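Long-range contact in Endoglucanase(Endo-1,4-beta-glucanase)protein (Pseudomonas stutzeri, PDB 4LX4), which probably hydrolyses O-glycosidic bonds as a glycoside hydrolase of family 5, perhaps as an endo-1,4-beta-glucanase: residues 54-59 / 93-98. Numbering follows the deposited sequence.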
loop_
_atom_site.group_PDB
_atom_site.type_symbol
_atom_site.label_atom_id
_atom_site.label_comp_id
_atom_site.label_asym_id
_atom_site.label_seq_id
_atom_site.Cartn_x
_atom_site.Cartn_y
_atom_site.Cartn_z
ATOM N N LEU A 54 5.642 -6.003 -8.298
ATOM C CA LEU A 54 4.532 -5.580 -7.447
ATOM C C LEU A 54 4.712 -4.127 -6.997
ATOM O O LEU A 54 5.741 -3.767 -6.442
ATOM C CB LEU A 54 4.431 -6.497 -6.225
ATOM C CG LEU A 54 3.300 -6.188 -5.232
ATOM C CD1 LEU A 54 1.930 -6.423 -5.859
ATOM C CD2 LEU A 54 3.450 -6.967 -3.908
ATOM N N ILE A 55 3.720 -3.290 -7.263
ATOM C CA ILE A 55 3.818 -1.878 -6.938
ATOM C C ILE A 55 2.554 -1.434 -6.202
ATOM O O ILE A 55 1.430 -1.757 -6.618
ATOM C CB ILE A 55 3.988 -1.019 -8.213
ATOM C CG1 ILE A 55 5.248 -1.418 -8.993
ATOM C CG2 ILE A 55 3.949 0.481 -7.887
ATOM C CD1 ILE A 55 6.541 -1.431 -8.157
ATOM N N ARG A 56 2.743 -0.708 -5.104
ATOM C CA ARG A 56 1.638 -0.008 -4.454
ATOM C C ARG A 56 1.784 1.475 -4.797
ATOM O O ARG A 56 2.859 2.044 -4.614
ATOM C CB ARG A 56 1.708 -0.215 -2.944
ATOM C CG ARG A 56 0.531 0.365 -2.134
ATOM C CD ARG A 56 0.652 -0.040 -0.660
ATOM N NE ARG A 56 -0.393 0.505 0.219
ATOM C CZ ARG A 56 -0.230 1.501 1.091
ATOM N NH1 ARG A 56 0.937 2.127 1.208
ATOM N NH2 ARG A 56 -1.253 1.892 1.843
ATOM N N PHE A 57 0.721 2.084 -5.325
ATOM C CA PHE A 57 0.780 3.479 -5.769
ATOM C C PHE A 57 -0.229 4.417 -5.097
ATOM O O PHE A 57 -1.397 4.481 -5.498
ATOM C CB PHE A 57 0.657 3.585 -7.283
ATOM C CG PHE A 57 0.932 4.967 -7.797
ATOM C CD1 PHE A 57 2.230 5.457 -7.847
ATOM C CD2 PHE A 57 -0.117 5.791 -8.199
ATOM C CE1 PHE A 57 2.485 6.757 -8.296
ATOM C CE2 PHE A 57 0.123 7.083 -8.652
ATOM C CZ PHE A 57 1.424 7.564 -8.714
ATOM N N PRO A 58 0.250 5.184 -4.101
ATOM C CA PRO A 58 -0.552 6.211 -3.426
ATOM C C PRO A 58 -1.000 7.368 -4.320
ATOM O O PRO A 58 -0.230 7.903 -5.121
ATOM C CB PRO A 58 0.388 6.734 -2.337
ATOM C CG PRO A 58 1.338 5.583 -2.080
ATOM C CD PRO A 58 1.538 4.941 -3.420
ATOM N N PHE A 59 -2.266 7.743 -4.145
ATOM C CA PHE A 59 -2.847 8.953 -4.696
ATOM C C PHE A 59 -3.843 9.404 -3.619
ATOM O O PHE A 59 -4.093 8.653 -2.658
ATOM C CB PHE A 59 -3.530 8.659 -6.042
ATOM C CG PHE A 59 -4.779 7.826 -5.920
ATOM C CD1 PHE A 59 -4.702 6.446 -5.837
ATOM C CD2 PHE A 59 -6.033 8.430 -5.903
ATOM C CE1 PHE A 59 -5.850 5.683 -5.718
ATOM C CE2 PHE A 59 -7.185 7.681 -5.784
ATOM C CZ PHE A 59 -7.095 6.307 -5.691
ATOM N N LYS A 93 2.223 -5.222 -11.767
ATOM C CA LYS A 93 0.818 -4.993 -11.464
ATOM C C LYS A 93 0.700 -4.053 -10.271
ATOM O O LYS A 93 1.491 -4.109 -9.329
ATOM C CB LYS A 93 0.078 -6.307 -11.214
ATOM C CG LYS A 93 0.056 -7.263 -12.397
ATOM C CD LYS A 93 -0.979 -8.344 -12.167
ATOM C CE LYS A 93 -1.174 -9.196 -13.397
ATOM N NZ LYS A 93 -0.082 -8.941 -14.353
ATOM N N VAL A 94 -0.302 -3.188 -10.318
ATOM C CA VAL A 94 -0.337 -2.065 -9.402
ATOM C C VAL A 94 -1.498 -2.163 -8.432
ATOM O O VAL A 94 -2.587 -2.580 -8.801
ATOM C CB VAL A 94 -0.339 -0.708 -10.161
ATOM C CG1 VAL A 94 -0.391 0.445 -9.194
ATOM C CG2 VAL A 94 0.894 -0.591 -11.040
ATOM N N ILE A 95 -1.214 -1.866 -7.165
ATOM C CA ILE A 95 -2.248 -1.674 -6.160
ATOM C C ILE A 95 -2.458 -0.160 -6.014
ATOM O O ILE A 95 -1.554 0.552 -5.578
ATOM C CB ILE A 95 -1.836 -2.310 -4.797
ATOM C CG1 ILE A 95 -1.629 -3.826 -4.947
ATOM C CG2 ILE A 95 -2.878 -2.021 -3.721
ATOM C CD1 ILE A 95 -1.025 -4.513 -3.732
ATOM N N LEU A 96 -3.626 0.328 -6.424
ATOM C CA LEU A 96 -3.947 1.745 -6.264
ATOM C C LEU A 96 -4.437 2.055 -4.851
ATOM O O LEU A 96 -5.423 1.490 -4.366
ATOM C CB LEU A 96 -4.969 2.204 -7.314
ATOM C CG LEU A 96 -4.508 2.132 -8.773
ATOM C CD1 LEU A 96 -5.671 2.407 -9.724
ATOM C CD2 LEU A 96 -3.378 3.121 -8.994
ATOM N N ASP A 97 -3.758 2.988 -4.201
ATOM C CA ASP A 97 -3.989 3.244 -2.795
ATOM C C ASP A 97 -4.558 4.642 -2.599
ATOM O O ASP A 97 -3.872 5.642 -2.812
ATOM C CB ASP A 97 -2.681 3.055 -2.025
ATOM C CG ASP A 97 -2.626 3.855 -0.735
ATOM O OD1 ASP A 97 -3.639 3.936 -0.003
ATOM O OD2 ASP A 97 -1.545 4.406 -0.459
ATOM N N MET A 98 -5.825 4.717 -2.211
ATOM C CA MET A 98 -6.388 6.005 -1.827
ATOM C C MET A 98 -5.848 6.446 -0.463
ATOM O O MET A 98 -6.311 5.986 0.594
ATOM C CB MET A 98 -7.920 5.978 -1.854
ATOM C CG MET A 98 -8.547 7.328 -1.572
ATOM S SD MET A 98 -10.352 7.348 -1.533
ATOM C CE MET A 98 -10.762 7.286 -3.281
#
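OD2 of D97 has two polar partners, R56 of the neighbouring strand and H99 just beyond its own strand: it is hydrogen-bonded to ND1 of H99 and lies 3.4 Å from NH2 of R56. The R56 pair is a stacked salt bridge, the carboxylate and guanidinium planes only 15° apart; OD2 sits over one guanidinium face, toward its rim, so charge, and not a directed bond, links them. NH1 and NH2 of R56 are hydrogen-bonded to N17 and N143, and D140, E175, E204 and E252 form salt bridges with the guanidinium. An extended chain from CG to NE, with CG anti to the backbone N (chi1 -175°), carries the guanidinium into this acidic cluster. CG of P58 packs 3.5 Å from the same OD2, on the face shared by L54, R56, I95 and D97.

Strands 54-59 and 93-98 are parallel neighbours in the TIM barrel of this glycosyl hydrolase 5 protein, connected by helices 61-64 and 74-89. Five backbone hydrogen bonds alternate between them, the shortest from I95 N to I55 O at 2.7 Å. The one from D97 N departs from the rest, approaching F57 O from above its carbonyl plane.

The opposite face meets the surrounding helices. CG1 of V94 lies 3.8 Å from CB of F57, whose ring receives CD2 of L96 at its edge and reaches L80 and T83 of helix 74-89. F59 holds CG between its backbone N and carbonyl carbon (chi1 69°), which swings the ring across to the other strand: CE1 touches L96 CB at 3.9 Å, and the CA of M98 makes a CH-pi contact over one face, 4.1 Å from the ring centroid.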